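PDB 1O50: CBS domain-containing predicted protein TM0935 from Thermotoga maritima, which is of unknown function but, as a tandem CBS-domain protein, may sense a regulatory ligand such as an adenine nucleotide. Local coordinates for residues A[127-132]-A[140-145]; A[33-38]-A[91-96]; A[62-67]-A[101-106]. One frame throughout, in Å; residues are numbered along the deposited sequence.

Contact 1: residues A[127-132]-A[140-145]; sequences QEMPVV and GDLNSL
Glu128 to Val131 pair with Gly140 to Asn143 as an antiparallel beta hairpin. Four backbone hydrogen bonds hold the ladder. At the hydrogen-bonded pair of Met129 and Leu142 each N-H meets the other residue's carbonyl, both bonds 2.9 Å from N to O. Val131 and Gly140 form a second such pair. Its bond from Val131 N to Gly140 O is nearly straight at 170°, while the return bond from Gly140 N to Val131 O is longer, 3.3 Å. Past the last strand pair, Gln127 and Ser144 add two more bonds, one from the backbone and one between side chains. Ser144 N reaches Gln127 O at 3.0 Å from above the carbonyl plane. Ser144 OG donates to Gln127 OE1 over 2.8 Å, in the amide carbonyl plane and on a lone pair. An alanine at Gln127 would probably leave the Ser144 hydroxyl without this acceptor and open a small gap beside it.

The carboxylates of Glu128 and Asp141 meet on the face they share with Pro130. Their side chains cross at about a right angle. Glu128 OE2 is modelled 2.4 Å from Asp141 OD2, too short to be read with confidence. Other partners steady them: the backbone N-H of Arg49 donates to Glu128 OE1, and Tyr52 OH binds Asp141 OD1. A water accepts from Asn143 ND2 and donates weakly to Glu128 OE1. Asn143 precedes helix 144-153 as its N-cap, and its OD1 takes the N-H of Glu146.

The other face is apolar. Met129 and Leu142 lie against helix 114-124, and Val131 and Leu142 against helix 15-18. Strand 50-55 borders the acidic face through Tyr52, and Val65 of the second subunit packs on Gln127 and Ser144.

Contact 2: residues A[33-38]-A[91-96]; sequences TPIEEI and KRLIAK
Ile35 and Lys96 make the polar link between these segments. The N-H of Ile35, in the first turn of helix 35-44, donates to Lys96 O over 3.0 Å, with an N-H...O angle of 155°. The donor lies above the carbonyl plane. Pro34 adds a CA-H...O contact to the same oxygen, with its CA 3.4 Å from Lys96 O. One carbonyl therefore meets two neighbouring residues at the start of the helix.

The Ile35 side chain packs on backbone atoms of Lys96. Its CG1 is anti to the carbonyl carbon (chi1 -70°) and lies 3.6 Å from Lys96 C. The chain then extends, and CD1 rests 3.8 Å from Lys96 CA. The same methyl makes the apolar contact with Leu93, 4.1 Å from its CD1. Leu68 of helix 65-77, Ile101 of helix 98-101 and Trp152 of the second subunit also pack on Ile35.

Charged groups take their partners from outside the two segments. Lys96 NZ forms a salt bridge with Glu156 of the second subunit, and Glu36 forms one with Lys153 of that subunit. Glu100 receives the N-H groups of Ile94 and Ala95.

The chemistry is that of a loop held to a helix start. The Lys96 carbonyl satisfies a first-turn N-H that has no earlier helical turn to bind, while Ile35 adds hydrocarbon packing beside that bond. Lys96 and Glu36 direct their charges to the second subunit.

Contact 3: residues A[62-67]-A[101-106]; sequences MIPVMH and IMLDPV
Met62 and Leu103 form a single antiparallel bridge, a hydrogen-bonded pair. Leu103 N donates to Met62 O over 2.9 Å, at 170° and in the carbonyl plane. Met62 N returns a bond of 2.9 Å to Leu103 O, more bent. This bridge pins the loop 101-106 at Leu103 to the end of strand 58-64.

His67 and Leu103 reach toward each other, tip to tip. Leu103 CD1 stands over one face of the imidazole, 3.9 Å from the ring centroid, in a CH-pi contact. The same methyl touches Pro64 CD. At the ring edge, NE2 makes a weak hydrogen bond of 2.8 Å to Ile101 O. The ring is thus covered on one face by a methyl and met at one edge by a carbonyl.

The Met62 side chain reaches Val106. Its CG lies between the backbone N and the carbonyl carbon (chi1 70°), and beyond CG the chain is extended. SD takes a weak hydrogen bond from Val106 N at 3.7 Å, and CE rests 3.8 Å from Val106 CG2. Val106 O is buried without a partner in the model. Ile63 crosses Ile101 at about a right angle, with CG2 of Ile63 3.8 Å from CD1 of Ile101.

Further out, Ile63 and Ile101 share Leu68 of helix 65-77. Helix 35-44 adds Ile38 against Ile63 and Ile35 against Ile101. Val53 of strand 50-55 packs on both Ile63 and Met102, and Ile126 covers Met62 and Pro64.

Little of this contact rests on charge. Two backbone bonds tie the loop at Leu103, and methyl, thioether and ring contacts fill in around them. The two weaker bonds, to sulfur and from the imidazole, bring side chains into the polar pairing. The contact joins residues of both CBS domains.

Contact 3 lies between the other two, with its centre about 13 Å from the centre of each. It meets contact 1 where Pro130 CD packs 3.5 Å from Val106 O. It meets contact 2 through aliphatic groups: Ile38 CD1 is 3.8 Å from Ile63 CD1, and Leu93 CD2 is 3.8 Å from Ile101 CG2. Contacts 1 and 2 do not touch, and their nearest atoms are about 11 Å apart. Along the chain, contacts 2 and 3 interleave, while contact 1 follows both. Contact 1 lies within one CBS domain, and contact 3 joins both. All three also touch the second subunit.

Contact 1: residues A[127-132]-A[140-145]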
loop_
_atom_site.group_PDB
_atom_site.type_symbol
_atom_site.label_atom_id
_atom_site.label_comp_id
_atom_site.label_asym_id
_atom_site.label_seq_id
_atom_site.Cartn_x
_atom_site.Cartn_y
_atom_site.Cartn_z
ATOM N N GLN A 127 -0.011 -3.549 -4.886
ATOM C CA GLN A 127 -1.069 -4.187 -4.111
ATOM C C GLN A 127 -2.485 -4.055 -4.714
ATOM O O GLN A 127 -3.498 -4.246 -4.015
ATOM C CB GLN A 127 -1.035 -3.640 -2.678
ATOM C CG GLN A 127 0.295 -3.942 -2.004
ATOM C CD GLN A 127 0.310 -3.731 -0.538
ATOM O OE1 GLN A 127 -0.629 -4.083 0.127
ATOM N NE2 GLN A 127 1.433 -3.232 -0.001
ATOM N N GLU A 128 -2.580 -3.718 -6.000
ATOM C CA GLU A 128 -3.895 -3.603 -6.662
ATOM C C GLU A 128 -3.632 -3.672 -8.130
ATOM O O GLU A 128 -2.712 -3.027 -8.646
ATOM C CB GLU A 128 -4.606 -2.300 -6.352
ATOM C CG GLU A 128 -6.045 -2.254 -6.822
ATOM C CD GLU A 128 -6.761 -0.948 -6.567
ATOM O OE1 GLU A 128 -6.178 -0.065 -5.965
ATOM O OE2 GLU A 128 -7.951 -0.801 -6.950
ATOM N N MET A 129 -4.416 -4.503 -8.791
ATOM C CA MET A 129 -4.231 -4.808 -10.186
ATOM C C MET A 129 -5.585 -4.862 -10.779
ATOM O O MET A 129 -6.516 -5.298 -10.119
ATOM C CB MET A 129 -3.621 -6.193 -10.370
ATOM C CG MET A 129 -2.169 -6.219 -10.340
ATOM S SD MET A 129 -1.426 -7.828 -10.691
ATOM C CE MET A 129 -2.110 -8.690 -9.420
ATOM N N PRO A 130 -5.706 -4.508 -12.065
ATOM C CA PRO A 130 -6.988 -4.598 -12.744
ATOM C C PRO A 130 -7.149 -5.991 -13.307
ATOM O O PRO A 130 -6.159 -6.660 -13.571
ATOM C CB PRO A 130 -6.835 -3.571 -13.866
ATOM C CG PRO A 130 -5.413 -3.658 -14.232
ATOM C CD PRO A 130 -4.661 -4.000 -12.977
ATOM N N VAL A 131 -8.398 -6.417 -13.476
ATOM C CA VAL A 131 -8.719 -7.663 -14.146
ATOM C C VAL A 131 -9.264 -7.263 -15.505
ATOM O O VAL A 131 -10.179 -6.458 -15.601
ATOM C CB VAL A 131 -9.761 -8.484 -13.346
ATOM C CG1 VAL A 131 -10.018 -9.807 -14.001
ATOM C CG2 VAL A 131 -9.285 -8.644 -11.869
ATOM N N VAL A 132 -8.676 -7.806 -16.559
ATOM C CA VAL A 132 -8.986 -7.359 -17.897
ATOM C C VAL A 132 -9.533 -8.520 -18.706
ATOM O O VAL A 132 -9.276 -9.685 -18.397
ATOM C CB VAL A 132 -7.751 -6.727 -18.629
ATOM C CG1 VAL A 132 -7.151 -5.586 -17.815
ATOM C CG2 VAL A 132 -6.671 -7.776 -18.971
ATOM N N GLY A 140 -12.901 -5.858 -13.843
ATOM C CA GLY A 140 -12.906 -6.058 -12.398
ATOM C C GLY A 140 -11.613 -5.578 -11.778
ATOM O O GLY A 140 -10.777 -5.033 -12.474
ATOM N N ASP A 141 -11.443 -5.801 -10.472
ATOM C CA ASP A 141 -10.284 -5.298 -9.722
ATOM C C ASP A 141 -9.807 -6.341 -8.683
ATOM O O ASP A 141 -10.585 -7.149 -8.183
ATOM C CB ASP A 141 -10.725 -3.985 -9.028
ATOM C CG ASP A 141 -9.602 -3.077 -8.694
ATOM O OD1 ASP A 141 -8.549 -3.113 -9.379
ATOM O OD2 ASP A 141 -9.682 -2.314 -7.703
ATOM N N LEU A 142 -8.528 -6.309 -8.338
ATOM C CA LEU A 142 -7.990 -7.218 -7.324
ATOM C C LEU A 142 -7.044 -6.491 -6.425
ATOM O O LEU A 142 -6.201 -5.826 -6.935
ATOM C CB LEU A 142 -7.223 -8.360 -8.009
ATOM C CG LEU A 142 -6.652 -9.460 -7.112
ATOM C CD1 LEU A 142 -7.728 -10.240 -6.388
ATOM C CD2 LEU A 142 -5.803 -10.407 -7.928
ATOM N N ASN A 143 -7.152 -6.621 -5.105
ATOM C CA ASN A 143 -6.120 -6.079 -4.215
ATOM C C ASN A 143 -5.558 -7.073 -3.248
ATOM O O ASN A 143 -6.048 -8.178 -3.103
ATOM C CB ASN A 143 -6.598 -4.777 -3.511
ATOM C CG ASN A 143 -7.596 -4.991 -2.399
ATOM O OD1 ASN A 143 -7.937 -6.113 -2.029
ATOM N ND2 ASN A 143 -8.059 -3.896 -1.824
ATOM N N SER A 144 -4.453 -6.690 -2.611
ATOM C CA SER A 144 -3.804 -7.551 -1.645
ATOM C C SER A 144 -4.721 -7.991 -0.492
ATOM O O SER A 144 -4.593 -9.078 0.027
ATOM C CB SER A 144 -2.549 -6.847 -1.095
ATOM O OG SER A 144 -2.861 -5.620 -0.462
ATOM N N LEU A 145 -5.686 -7.164 -0.116
ATOM C CA LEU A 145 -6.504 -7.481 1.014
ATOM C C LEU A 145 -7.438 -8.646 0.672
ATOM O O LEU A 145 -7.731 -9.473 1.520
ATOM C CB LEU A 145 -7.313 -6.250 1.463
ATOM C CG LEU A 145 -6.576 -4.909 1.650
ATOM C CD1 LEU A 145 -7.520 -3.923 2.337
ATOM C CD2 LEU A 145 -5.277 -5.036 2.404
HETATM O O HOH W 1 -7.302 -1.223 -3.072
#

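Contact 2: residues A[33-38]-A[91-96]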
loop_
_atom_site.group_PDB
_atom_site.type_symbol
_atom_site.label_atom_id
_atom_site.label_comp_id
_atom_site.label_asym_id
_atom_site.label_seq_id
_atom_site.Cartn_x
_atom_site.Cartn_y
_atom_site.Cartn_z
ATOM N N THR A 33 -4.650 13.694 -17.443
ATOM C CA THR A 33 -5.152 13.978 -16.115
ATOM C C THR A 33 -4.007 14.517 -15.239
ATOM O O THR A 33 -2.973 13.865 -15.126
ATOM C CB THR A 33 -5.760 12.700 -15.503
ATOM O OG1 THR A 33 -6.934 12.275 -16.255
ATOM C CG2 THR A 33 -6.270 13.024 -14.109
ATOM N N PRO A 34 -4.169 15.718 -14.668
ATOM C CA PRO A 34 -3.144 16.287 -13.810
ATOM C C PRO A 34 -2.895 15.470 -12.548
ATOM O O PRO A 34 -3.786 14.887 -11.992
ATOM C CB PRO A 34 -3.711 17.665 -13.458
ATOM C CG PRO A 34 -4.643 17.965 -14.566
ATOM C CD PRO A 34 -5.298 16.653 -14.864
ATOM N N ILE A 35 -1.653 15.471 -12.081
ATOM C CA ILE A 35 -1.274 14.643 -10.959
ATOM C C ILE A 35 -2.037 15.080 -9.748
ATOM O O ILE A 35 -2.486 14.241 -8.954
ATOM C CB ILE A 35 0.233 14.714 -10.751
ATOM C CG1 ILE A 35 0.910 13.972 -11.908
ATOM C CG2 ILE A 35 0.631 14.116 -9.405
ATOM C CD1 ILE A 35 2.458 14.083 -11.943
ATOM N N GLU A 36 -2.258 16.384 -9.608
ATOM C CA GLU A 36 -3.081 16.857 -8.481
ATOM C C GLU A 36 -4.501 16.199 -8.513
ATOM O O GLU A 36 -5.039 15.809 -7.480
ATOM C CB GLU A 36 -3.157 18.368 -8.461
ATOM C CG GLU A 36 -3.889 18.854 -7.211
ATOM C CD GLU A 36 -4.041 20.366 -7.030
ATOM O OE1 GLU A 36 -3.373 21.144 -7.697
ATOM O OE2 GLU A 36 -4.856 20.798 -6.161
ATOM N N GLU A 37 -5.086 16.023 -9.689
ATOM C CA GLU A 37 -6.424 15.380 -9.762
ATOM C C GLU A 37 -6.313 13.883 -9.430
ATOM O O GLU A 37 -7.195 13.277 -8.891
ATOM C CB GLU A 37 -7.030 15.582 -11.119
ATOM C CG GLU A 37 -8.458 15.061 -11.252
ATOM C CD GLU A 37 -9.033 15.283 -12.648
ATOM O OE1 GLU A 37 -8.523 16.182 -13.372
ATOM O OE2 GLU A 37 -10.006 14.552 -13.017
ATOM N N ILE A 38 -5.182 13.274 -9.739
ATOM C CA ILE A 38 -4.965 11.870 -9.387
ATOM C C ILE A 38 -4.941 11.711 -7.900
ATOM O O ILE A 38 -5.607 10.825 -7.356
ATOM C CB ILE A 38 -3.646 11.352 -9.996
ATOM C CG1 ILE A 38 -3.808 11.395 -11.493
ATOM C CG2 ILE A 38 -3.374 9.936 -9.487
ATOM C CD1 ILE A 38 -2.589 10.981 -12.348
ATOM N N LYS A 91 13.315 11.733 -14.165
ATOM C CA LYS A 91 13.364 12.890 -15.041
ATOM C C LYS A 91 12.379 13.924 -14.522
ATOM O O LYS A 91 11.558 13.650 -13.662
ATOM C CB LYS A 91 13.034 12.488 -16.485
ATOM C CG LYS A 91 13.999 11.516 -17.129
ATOM C CD LYS A 91 15.381 12.088 -17.222
ATOM C CE LYS A 91 16.142 11.687 -18.499
ATOM N NZ LYS A 91 15.892 12.639 -19.662
ATOM N N ARG A 92 12.472 15.123 -15.076
ATOM C CA ARG A 92 11.760 16.273 -14.571
ATOM C C ARG A 92 10.318 16.234 -15.058
ATOM O O ARG A 92 10.059 15.954 -16.243
ATOM C CB ARG A 92 12.487 17.520 -15.067
ATOM C CG ARG A 92 11.821 18.826 -14.742
ATOM C CD ARG A 92 12.582 20.030 -15.276
ATOM N NE ARG A 92 11.867 21.249 -14.876
ATOM C CZ ARG A 92 12.357 22.474 -14.972
ATOM N NH1 ARG A 92 13.559 22.691 -15.484
ATOM N NH2 ARG A 92 11.619 23.488 -14.570
ATOM N N LEU A 93 9.381 16.549 -14.166
ATOM C CA LEU A 93 7.994 16.699 -14.545
ATOM C C LEU A 93 7.807 18.047 -15.252
ATOM O O LEU A 93 8.335 19.063 -14.806
ATOM C CB LEU A 93 7.096 16.600 -13.326
ATOM C CG LEU A 93 7.139 15.260 -12.593
ATOM C CD1 LEU A 93 6.285 15.372 -11.360
ATOM C CD2 LEU A 93 6.654 14.131 -13.500
ATOM N N ILE A 94 7.062 18.028 -16.360
ATOM C CA ILE A 94 6.757 19.228 -17.144
ATOM C C ILE A 94 5.227 19.504 -17.176
ATOM O O ILE A 94 4.756 20.515 -16.644
ATOM C CB ILE A 94 7.351 19.061 -18.585
ATOM C CG1 ILE A 94 8.847 18.693 -18.524
ATOM C CG2 ILE A 94 7.146 20.301 -19.429
ATOM C CD1 ILE A 94 9.776 19.836 -18.197
ATOM N N ALA A 95 4.463 18.606 -17.788
ATOM C CA ALA A 95 2.985 18.687 -17.807
ATOM C C ALA A 95 2.369 18.358 -16.436
ATOM O O ALA A 95 1.277 18.861 -16.073
ATOM C CB ALA A 95 2.433 17.756 -18.906
ATOM N N LYS A 96 3.114 17.590 -15.627
ATOM C CA LYS A 96 2.627 17.015 -14.384
ATOM C C LYS A 96 1.278 16.301 -14.597
ATOM O O LYS A 96 0.251 16.671 -14.055
ATOM C CB LYS A 96 2.578 18.103 -13.303
ATOM C CG LYS A 96 3.981 18.721 -13.022
ATOM C CD LYS A 96 3.903 20.227 -12.760
ATOM C CE LYS A 96 5.301 20.809 -12.738
ATOM N NZ LYS A 96 5.322 22.274 -12.395
#

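Contact 3: residues A[62-67]-A[101-106]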
loop_
_atom_site.group_PDB
_atom_site.type_symbol
_atom_site.label_atom_id
_atom_site.label_comp_id
_atom_site.label_asym_id
_atom_site.label_seq_id
_atom_site.Cartn_x
_atom_site.Cartn_y
_atom_site.Cartn_z
ATOM N N MET A 62 -0.380 2.318 -15.501
ATOM C CA MET A 62 -0.816 2.258 -14.121
ATOM C C MET A 62 0.085 3.127 -13.254
ATOM O O MET A 62 1.198 3.390 -13.572
ATOM C CB MET A 62 -0.812 0.781 -13.633
ATOM C CG MET A 62 0.616 0.208 -13.473
ATOM S SD MET A 62 0.770 -1.498 -12.754
ATOM C CE MET A 62 2.584 -1.617 -12.417
ATOM N N ILE A 63 -0.432 3.624 -12.153
ATOM C CA ILE A 63 0.373 4.417 -11.280
ATOM C C ILE A 63 0.124 3.852 -9.877
ATOM O O ILE A 63 -0.892 4.178 -9.250
ATOM C CB ILE A 63 -0.106 5.886 -11.379
ATOM C CG1 ILE A 63 -0.028 6.389 -12.829
ATOM C CG2 ILE A 63 0.644 6.776 -10.355
ATOM C CD1 ILE A 63 -0.725 7.781 -13.078
ATOM N N PRO A 64 0.987 2.943 -9.415
ATOM C CA PRO A 64 0.995 2.560 -7.996
ATOM C C PRO A 64 1.258 3.756 -7.080
ATOM O O PRO A 64 2.067 4.656 -7.365
ATOM C CB PRO A 64 2.164 1.568 -7.925
ATOM C CG PRO A 64 2.220 1.038 -9.221
ATOM C CD PRO A 64 2.012 2.194 -10.172
ATOM N N VAL A 65 0.562 3.789 -5.948
ATOM C CA VAL A 65 0.729 4.907 -5.053
ATOM C C VAL A 65 2.190 5.058 -4.618
ATOM O O VAL A 65 2.657 6.182 -4.412
ATOM C CB VAL A 65 -0.164 4.767 -3.853
ATOM C CG1 VAL A 65 0.235 5.788 -2.753
ATOM C CG2 VAL A 65 -1.589 4.960 -4.292
ATOM N N MET A 66 2.933 3.952 -4.519
ATOM C CA MET A 66 4.331 4.071 -4.078
ATOM C C MET A 66 5.165 4.671 -5.215
ATOM O O MET A 66 6.216 5.335 -4.972
ATOM C CB MET A 66 4.900 2.721 -3.614
ATOM C CG MET A 66 6.435 2.717 -3.384
ATOM S SD MET A 66 7.005 3.825 -1.945
ATOM C CE MET A 66 6.633 2.802 -0.613
ATOM N N HIS A 67 4.770 4.402 -6.460
ATOM C CA HIS A 67 5.450 5.052 -7.586
ATOM C C HIS A 67 5.208 6.594 -7.537
ATOM O O HIS A 67 6.139 7.356 -7.703
ATOM C CB HIS A 67 5.007 4.481 -8.920
ATOM C CG HIS A 67 5.677 5.116 -10.106
ATOM N ND1 HIS A 67 7.047 5.114 -10.292
ATOM C CD2 HIS A 67 5.149 5.712 -11.204
ATOM C CE1 HIS A 67 7.329 5.698 -11.451
ATOM N NE2 HIS A 67 6.190 6.092 -12.010
ATOM N N ILE A 101 4.113 9.947 -15.765
ATOM C CA ILE A 101 4.449 8.973 -14.712
ATOM C C ILE A 101 3.907 7.520 -14.833
ATOM O O ILE A 101 4.323 6.675 -14.049
ATOM C CB ILE A 101 4.108 9.550 -13.317
ATOM C CG1 ILE A 101 2.637 9.833 -13.126
ATOM C CG2 ILE A 101 4.877 10.823 -13.131
ATOM C CD1 ILE A 101 2.244 10.028 -11.637
ATOM N N MET A 102 3.007 7.226 -15.774
ATOM C CA MET A 102 2.381 5.910 -15.831
ATOM C C MET A 102 3.406 4.852 -16.191
ATOM O O MET A 102 4.360 5.142 -16.871
ATOM C CB MET A 102 1.206 5.901 -16.796
ATOM C CG MET A 102 1.504 6.117 -18.250
ATOM S SD MET A 102 -0.034 6.237 -19.170
ATOM C CE MET A 102 0.553 5.850 -20.795
ATOM N N LEU A 103 3.237 3.640 -15.666
ATOM C CA LEU A 103 4.110 2.500 -15.978
ATOM C C LEU A 103 3.302 1.551 -16.811
ATOM O O LEU A 103 2.075 1.627 -16.854
ATOM C CB LEU A 103 4.537 1.788 -14.686
ATOM C CG LEU A 103 5.277 2.636 -13.656
ATOM C CD1 LEU A 103 5.231 1.980 -12.262
ATOM C CD2 LEU A 103 6.672 2.889 -14.043
ATOM N N ASP A 104 3.998 0.670 -17.518
ATOM C CA ASP A 104 3.353 -0.343 -18.302
ATOM C C ASP A 104 2.465 -1.156 -17.400
ATOM O O ASP A 104 2.918 -1.606 -16.350
ATOM C CB ASP A 104 4.391 -1.267 -18.919
ATOM C CG ASP A 104 5.222 -0.580 -19.971
ATOM O OD1 ASP A 104 4.791 0.481 -20.490
ATOM O OD2 ASP A 104 6.326 -1.040 -20.356
ATOM N N PRO A 105 1.225 -1.390 -17.808
ATOM C CA PRO A 105 0.279 -2.101 -16.940
ATOM C C PRO A 105 0.666 -3.584 -16.689
ATOM O O PRO A 105 1.122 -4.298 -17.580
ATOM C CB PRO A 105 -1.078 -1.973 -17.672
ATOM C CG PRO A 105 -0.743 -1.640 -19.062
ATOM C CD PRO A 105 0.644 -1.048 -19.116
ATOM N N VAL A 106 0.500 -3.992 -15.443
ATOM C CA VAL A 106 0.579 -5.375 -15.005
ATOM C C VAL A 106 -0.861 -5.753 -14.626
ATOM O O VAL A 106 -1.489 -5.070 -13.819
ATOM C CB VAL A 106 1.452 -5.499 -13.752
ATOM C CG1 VAL A 106 1.456 -6.955 -13.229
ATOM C CG2 VAL A 106 2.859 -5.013 -14.043
#